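Local atomic coordinates of secondary thiamine-phosphate synthase enzyme (Thermus thermophilus, PDB entry 2CU5), a protein that is of incompletely established function but, as a trimeric member of the UPF0047 (YjbQ) family, probably has a secondary thiamine-phosphate synthase activity. Residues 5-10 with 24-29; 94-99 with 109-114; 14-19 with 44-49. All coordinates share one frame; numbering follows the deposited sequence.

How the contacts relate
Contacts 2 and 3 are buried and their centres lie about 9 Å apart, whereas contact 1 is a surface contact about 13 Å from the centre of the chain. Contact 2 packs the five-stranded sheet against the three-stranded one. Contact 3 joins the two outer strands of the smaller sheet, and the residue that follows one of them, across its middle strand, 110-115, which also supplies one side of contact 2. Contact 1 joins strand 5-11, one of two edge strands of the larger sheet, to segment 24-29. All three rely on apolar carbons across their segments, but contacts 2 and 3 also have polar groups bonded to the second subunit.

Contact 1: 5-10 with 24-29; sequences VRLEVP and EAALSG
Ala-26 offers a single methyl to two branches from strand 5-11. Its CB lies 3.9 Å from Val-5 CG1 and 4.0 Å from Leu-7 CD2. Those two branches are themselves close, with Val-5 CG1 4.1 Å from Leu-7 CD2, and the three carbons form a nearly equilateral apolar triangle. Val-5 places CG1 there by holding it anti to the backbone N (chi1 179°). Its other branch, CG2, merely skirts the Ala-26 carbonyl, at 4.2 Å from the O atom. No hydrogen bond crosses between 5-10 and 24-29, so the join is purely van der Waals. It ties an outermost strand, within the chain, of the five-stranded antiparallel sheet to segment 24-29. On the strand side, backbone hydrogen bonds between Val-5 and Val-126 and between Leu-7 and Val-124 fix both residues against strand 120-128, and Leu-7 also packs on Val-126. On the other side, Leu-27 N donates to Glu-24 O at 3.0 Å, bracing the turn that carries Ala-26, and Ser-28 then takes a positive phi. Further back, the Glu-24 carboxylate is held at both oxygens, OE1 in a salt bridge with Arg-21 and OE2 by the backbone N of Leu-103.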
# COMPACT_ATOMS: atom_id res chain seq x y z
N VAL A 5 -9.60 -17.34 8.49
CA VAL A 5 -10.80 -16.91 9.19
C VAL A 5 -11.50 -15.81 8.41
O VAL A 5 -10.85 -14.89 7.91
CB VAL A 5 -10.47 -16.38 10.60
CG1 VAL A 5 -11.75 -15.92 11.29
CG2 VAL A 5 -9.78 -17.46 11.41
N ARG A 6 -12.82 -15.92 8.31
CA ARG A 6 -13.61 -14.92 7.60
C ARG A 6 -14.42 -14.06 8.55
O ARG A 6 -15.39 -14.53 9.16
CB ARG A 6 -14.53 -15.61 6.59
CG ARG A 6 -15.55 -14.69 5.94
CD ARG A 6 -15.75 -15.06 4.48
NE ARG A 6 -15.98 -16.48 4.30
CZ ARG A 6 -15.79 -17.13 3.15
NH1 ARG A 6 -15.37 -16.49 2.07
NH2 ARG A 6 -16.02 -18.43 3.09
N LEU A 7 -14.01 -12.81 8.69
CA LEU A 7 -14.72 -11.87 9.54
C LEU A 7 -15.70 -11.14 8.63
O LEU A 7 -15.42 -10.95 7.45
CB LEU A 7 -13.75 -10.86 10.16
CG LEU A 7 -12.59 -11.42 11.00
CD1 LEU A 7 -11.69 -10.28 11.45
CD2 LEU A 7 -13.13 -12.18 12.19
N GLU A 8 -16.85 -10.77 9.17
CA GLU A 8 -17.85 -10.04 8.40
C GLU A 8 -18.09 -8.76 9.19
O GLU A 8 -18.51 -8.79 10.34
CB GLU A 8 -19.12 -10.90 8.25
CG GLU A 8 -18.77 -12.35 7.91
CD GLU A 8 -19.89 -13.13 7.27
OE1 GLU A 8 -21.04 -13.07 7.76
OE2 GLU A 8 -19.63 -13.83 6.26
N VAL A 9 -17.79 -7.63 8.55
CA VAL A 9 -17.87 -6.33 9.20
C VAL A 9 -18.91 -5.36 8.66
O VAL A 9 -18.85 -4.98 7.50
CB VAL A 9 -16.48 -5.64 9.14
CG1 VAL A 9 -16.47 -4.40 10.00
CG2 VAL A 9 -15.39 -6.61 9.57
N PRO A 10 -19.87 -4.95 9.50
CA PRO A 10 -20.88 -3.99 9.01
C PRO A 10 -20.20 -2.64 8.82
O PRO A 10 -19.38 -2.23 9.64
CB PRO A 10 -21.90 -3.96 10.14
CG PRO A 10 -21.77 -5.34 10.76
CD PRO A 10 -20.28 -5.52 10.79
N GLU A 24 -8.15 -9.37 16.47
CA GLU A 24 -7.49 -10.02 17.60
C GLU A 24 -8.29 -11.21 18.12
O GLU A 24 -7.72 -12.23 18.52
CB GLU A 24 -7.26 -9.02 18.74
CG GLU A 24 -6.30 -7.89 18.37
CD GLU A 24 -6.09 -6.88 19.48
OE1 GLU A 24 -7.07 -6.52 20.16
OE2 GLU A 24 -4.94 -6.43 19.67
N ALA A 25 -9.61 -11.09 18.10
CA ALA A 25 -10.47 -12.17 18.57
C ALA A 25 -10.34 -13.39 17.67
O ALA A 25 -10.65 -14.51 18.09
CB ALA A 25 -11.93 -11.70 18.62
N ALA A 26 -9.88 -13.19 16.44
CA ALA A 26 -9.73 -14.30 15.51
C ALA A 26 -8.34 -14.94 15.58
O ALA A 26 -8.09 -15.97 14.95
CB ALA A 26 -10.00 -13.83 14.08
N LEU A 27 -7.45 -14.35 16.37
CA LEU A 27 -6.09 -14.85 16.50
C LEU A 27 -5.87 -16.05 17.41
O LEU A 27 -4.84 -16.72 17.31
CB LEU A 27 -5.17 -13.72 16.95
CG LEU A 27 -5.17 -12.49 16.04
CD1 LEU A 27 -4.20 -11.45 16.57
CD2 LEU A 27 -4.80 -12.90 14.62
N SER A 28 -6.82 -16.31 18.31
CA SER A 28 -6.69 -17.44 19.24
C SER A 28 -5.33 -17.45 19.94
O SER A 28 -4.65 -18.48 19.99
CB SER A 28 -6.90 -18.77 18.50
OG SER A 28 -8.21 -18.86 17.98
N GLY A 29 -4.92 -16.30 20.46
CA GLY A 29 -3.65 -16.21 21.17
C GLY A 29 -2.39 -16.41 20.33
O GLY A 29 -1.31 -16.64 20.87

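Contact 2: 94-99 with 109-114; sequences LLLLAE and QQVFLA
The backbones of 94-99 and 109-114 come no nearer than 9.1 Å at their CA atoms, Leu-94 to Val-111, and no hydrogen bond links them, the spacing of strands from two packed sheets. Strand 93-99 belongs to the five-stranded antiparallel sheet and strand 110-115 to the three-stranded one, so this is face-to-face packing of a beta sandwich. Val-111 reaches across with both branches. Its CG1 meets Leu-94 CD1 at 3.8 Å, while CG2 meets Leu-96 CD1 at 3.7 Å. With CG1 anti to the backbone N (chi1 -178°), the fork opens toward two leucines that are two residues apart on the facing strand. Both leucine side chains run antiparallel to that of the valine, meeting it methyl against methyl. Leu-36 and Val-47 line the same interior, the former touching Val-111 and Leu-96, the latter both leucines. The second subunit comes close here too: its Phe-37 packs on Leu-96, and its Val-38 O accepts a hydrogen bond from Gln-109 NE2. At the start of 109-114, Gln-110 folds its amide back, and NE2 donates to Gln-109 O at 2.9 Å, with an N-H...O angle of 154° and the acceptor near the amide plane.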
# COMPACT_ATOMS: atom_id res chain seq x y z
N LEU A 94 -2.97 -6.05 4.68
CA LEU A 94 -2.08 -5.61 5.74
C LEU A 94 -1.34 -6.82 6.25
O LEU A 94 -1.81 -7.94 6.09
CB LEU A 94 -2.87 -4.99 6.89
CG LEU A 94 -3.56 -3.64 6.66
CD1 LEU A 94 -4.37 -3.27 7.89
CD2 LEU A 94 -2.49 -2.59 6.37
N LEU A 95 -0.19 -6.59 6.86
CA LEU A 95 0.61 -7.65 7.45
C LEU A 95 1.05 -7.04 8.76
O LEU A 95 1.75 -6.03 8.78
CB LEU A 95 1.81 -7.97 6.56
CG LEU A 95 2.66 -9.16 7.02
CD1 LEU A 95 1.79 -10.41 7.10
CD2 LEU A 95 3.82 -9.36 6.06
N LEU A 96 0.62 -7.64 9.87
CA LEU A 96 0.93 -7.10 11.19
C LEU A 96 1.46 -8.14 12.17
O LEU A 96 1.22 -9.34 12.01
CB LEU A 96 -0.34 -6.48 11.78
CG LEU A 96 -1.02 -5.40 10.92
CD1 LEU A 96 -2.48 -5.26 11.31
CD2 LEU A 96 -0.28 -4.08 11.09
N LEU A 97 2.18 -7.66 13.17
CA LEU A 97 2.76 -8.51 14.22
C LEU A 97 1.75 -8.71 15.34
O LEU A 97 1.02 -7.79 15.70
CB LEU A 97 3.99 -7.84 14.82
CG LEU A 97 5.20 -7.60 13.91
CD1 LEU A 97 6.16 -6.62 14.58
CD2 LEU A 97 5.87 -8.92 13.63
N ALA A 98 1.71 -9.92 15.88
CA ALA A 98 0.81 -10.24 16.98
C ALA A 98 1.60 -10.97 18.05
O ALA A 98 2.53 -11.72 17.75
CB ALA A 98 -0.35 -11.10 16.49
N GLU A 99 1.23 -10.75 19.30
CA GLU A 99 1.89 -11.42 20.41
C GLU A 99 0.81 -11.94 21.35
O GLU A 99 0.07 -11.16 21.95
CB GLU A 99 2.81 -10.46 21.16
CG GLU A 99 3.50 -11.08 22.36
CD GLU A 99 4.48 -10.13 23.02
OE1 GLU A 99 5.50 -9.78 22.39
OE2 GLU A 99 4.23 -9.72 24.18
N GLN A 109 -1.92 3.81 16.98
CA GLN A 109 -2.39 3.04 15.83
C GLN A 109 -3.53 2.08 16.12
O GLN A 109 -3.60 1.48 17.19
CB GLN A 109 -1.24 2.23 15.22
CG GLN A 109 -0.12 3.02 14.59
CD GLN A 109 0.95 2.10 14.03
OE1 GLN A 109 1.42 1.20 14.72
NE2 GLN A 109 1.35 2.33 12.78
N GLN A 110 -4.42 1.96 15.14
CA GLN A 110 -5.57 1.06 15.20
C GLN A 110 -5.77 0.53 13.77
O GLN A 110 -5.40 1.20 12.80
CB GLN A 110 -6.83 1.80 15.66
CG GLN A 110 -6.82 2.18 17.14
CD GLN A 110 -7.02 0.98 18.05
OE1 GLN A 110 -8.14 0.53 18.27
NE2 GLN A 110 -5.92 0.45 18.59
N VAL A 111 -6.32 -0.67 13.65
CA VAL A 111 -6.56 -1.25 12.33
C VAL A 111 -7.96 -0.88 11.87
O VAL A 111 -8.94 -1.12 12.57
CB VAL A 111 -6.42 -2.79 12.36
CG1 VAL A 111 -6.62 -3.37 10.97
CG2 VAL A 111 -5.05 -3.16 12.89
N PHE A 112 -8.05 -0.28 10.68
CA PHE A 112 -9.33 0.16 10.14
C PHE A 112 -9.74 -0.44 8.82
O PHE A 112 -8.91 -0.68 7.94
CB PHE A 112 -9.33 1.68 9.94
CG PHE A 112 -9.31 2.47 11.21
CD1 PHE A 112 -10.47 2.64 11.97
CD2 PHE A 112 -8.14 3.08 11.64
CE1 PHE A 112 -10.45 3.40 13.14
CE2 PHE A 112 -8.11 3.84 12.80
CZ PHE A 112 -9.27 4.00 13.56
N LEU A 113 -11.04 -0.69 8.69
CA LEU A 113 -11.58 -1.15 7.43
C LEU A 113 -12.10 0.18 6.88
O LEU A 113 -13.03 0.76 7.42
CB LEU A 113 -12.75 -2.12 7.63
CG LEU A 113 -13.22 -2.81 6.34
CD1 LEU A 113 -14.30 -3.82 6.68
CD2 LEU A 113 -13.75 -1.79 5.34
N ALA A 114 -11.47 0.67 5.82
CA ALA A 114 -11.87 1.94 5.22
C ALA A 114 -12.98 1.74 4.19
O ALA A 114 -12.71 1.34 3.07
CB ALA A 114 -10.65 2.60 4.58

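Contact 3: 14-19 with 44-49; sequences EGFVNI and GLTVQE
Gln-48 OE1 is gripped twice: by the backbone N of Glu-49 at 3.2 Å and by His-84 ND1 of the second subunit. The Glu-49 bond is fairly straight at hydrogen (155°), but its donor stands above the amide carbonyl plane, 51° out of it. The same amide gives its NE2 to Thr-41 O of the second subunit, so the end of strand 43-48 is fastened across the subunit interface. Between the segments the contact is apolar. Thr-46 CG2 comes up at the edge of the Phe-16 ring, near its plane, 3.7 Å from CE1 and 4.0 Å from CD1. In Thr-46, OG1 lies anti to the backbone N (chi1 -174°), which leaves CG2 between N and the carbonyl carbon, facing the ring edge.

The CA atoms of Phe-16 and Thr-46 are 8.8 Å apart because both belong to outer strands of the three-stranded antiparallel sheet, with strand 110-115 between them. Helix 53-66 meets the ring through Ala-56, Leu-59 and Leu-60, and Leu-88 of the second subunit packs on both Phe-16 and Thr-46.

A second bridge lies on the face turned toward the five-stranded sheet. There Ile-19 CD1 touches Leu-45 CD2 at 4.0 Å, the two side chains crossing at about a right angle. Their CA atoms, Ile-19 CA and Leu-45 CA, stand 9.7 Å apart, so the methyl ends close the gap. Leu-45 leaves its CA pointing away from 14-19, and only its outer end returns. Ile-19, at the N-cap position before helix 20-25, sets CG1 between its backbone N and carbonyl carbon, and the extended second torsion carries CD1 on to the leucine.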
# COMPACT_ATOMS: atom_id res chain seq x y z
N GLU A 14 -19.85 5.54 4.48
CA GLU A 14 -18.42 5.77 4.35
C GLU A 14 -17.83 6.06 5.71
O GLU A 14 -18.46 6.74 6.54
CB GLU A 14 -18.13 6.93 3.38
CG GLU A 14 -18.15 8.33 3.99
CD GLU A 14 -17.46 9.35 3.09
OE1 GLU A 14 -17.32 10.52 3.51
OE2 GLU A 14 -17.05 8.98 1.97
N GLY A 15 -16.64 5.54 5.95
CA GLY A 15 -15.99 5.75 7.23
C GLY A 15 -14.94 4.71 7.54
O GLY A 15 -14.78 3.73 6.82
N PHE A 16 -14.21 4.95 8.62
CA PHE A 16 -13.16 4.04 9.06
C PHE A 16 -13.72 3.23 10.22
O PHE A 16 -14.05 3.77 11.28
CB PHE A 16 -11.94 4.84 9.53
CG PHE A 16 -11.17 5.47 8.42
CD1 PHE A 16 -10.19 4.76 7.73
CD2 PHE A 16 -11.42 6.79 8.04
CE1 PHE A 16 -9.48 5.34 6.68
CE2 PHE A 16 -10.71 7.38 6.99
CZ PHE A 16 -9.74 6.65 6.32
N VAL A 17 -13.85 1.92 10.00
CA VAL A 17 -14.38 1.03 11.03
C VAL A 17 -13.20 0.37 11.73
O VAL A 17 -12.38 -0.29 11.10
CB VAL A 17 -15.28 -0.06 10.41
CG1 VAL A 17 -15.88 -0.93 11.51
CG2 VAL A 17 -16.38 0.59 9.58
N ASN A 18 -13.13 0.56 13.05
CA ASN A 18 -12.04 -0.00 13.85
C ASN A 18 -12.27 -1.51 14.02
O ASN A 18 -13.19 -1.92 14.73
CB ASN A 18 -12.02 0.68 15.22
CG ASN A 18 -10.76 0.35 16.01
OD1 ASN A 18 -10.27 -0.77 15.95
ND2 ASN A 18 -10.25 1.33 16.74
N ILE A 19 -11.44 -2.32 13.39
CA ILE A 19 -11.58 -3.77 13.47
C ILE A 19 -10.44 -4.43 14.24
O ILE A 19 -10.24 -5.64 14.16
CB ILE A 19 -11.62 -4.38 12.06
CG1 ILE A 19 -10.30 -4.07 11.34
CG2 ILE A 19 -12.82 -3.83 11.29
CD1 ILE A 19 -10.14 -4.76 10.00
N GLY A 44 -11.04 -0.40 1.73
CA GLY A 44 -9.64 -0.73 1.93
C GLY A 44 -9.28 -1.03 3.37
O GLY A 44 -10.14 -1.02 4.25
N LEU A 45 -8.00 -1.31 3.61
CA LEU A 45 -7.50 -1.60 4.95
C LEU A 45 -6.34 -0.65 5.21
O LEU A 45 -5.48 -0.46 4.34
CB LEU A 45 -7.00 -3.04 5.05
CG LEU A 45 -8.05 -4.14 5.03
CD1 LEU A 45 -7.36 -5.50 4.93
CD2 LEU A 45 -8.92 -4.04 6.28
N THR A 46 -6.31 -0.06 6.39
CA THR A 46 -5.24 0.86 6.73
C THR A 46 -4.99 0.85 8.22
O THR A 46 -5.84 0.42 9.01
CB THR A 46 -5.61 2.31 6.30
OG1 THR A 46 -4.49 3.18 6.51
CG2 THR A 46 -6.79 2.83 7.10
N VAL A 47 -3.80 1.30 8.60
CA VAL A 47 -3.45 1.42 10.01
C VAL A 47 -3.32 2.92 10.24
O VAL A 47 -2.48 3.58 9.63
CB VAL A 47 -2.10 0.75 10.33
CG1 VAL A 47 -1.72 1.04 11.77
CG2 VAL A 47 -2.18 -0.77 10.10
N GLN A 48 -4.16 3.47 11.11
CA GLN A 48 -4.13 4.89 11.39
C GLN A 48 -4.54 5.23 12.81
O GLN A 48 -4.72 4.34 13.64
CB GLN A 48 -5.03 5.64 10.39
CG GLN A 48 -4.25 6.28 9.24
CD GLN A 48 -3.25 7.29 9.75
OE1 GLN A 48 -3.56 8.10 10.62
NE2 GLN A 48 -2.04 7.26 9.20
N GLU A 49 -4.69 6.52 13.10
CA GLU A 49 -5.04 6.95 14.44
C GLU A 49 -6.54 7.04 14.69
O GLU A 49 -7.28 7.63 13.90
CB GLU A 49 -4.40 8.30 14.75
CG GLU A 49 -4.47 8.66 16.22
CD GLU A 49 -4.11 10.10 16.51
OE1 GLU A 49 -3.15 10.62 15.91
OE2 GLU A 49 -4.79 10.70 17.35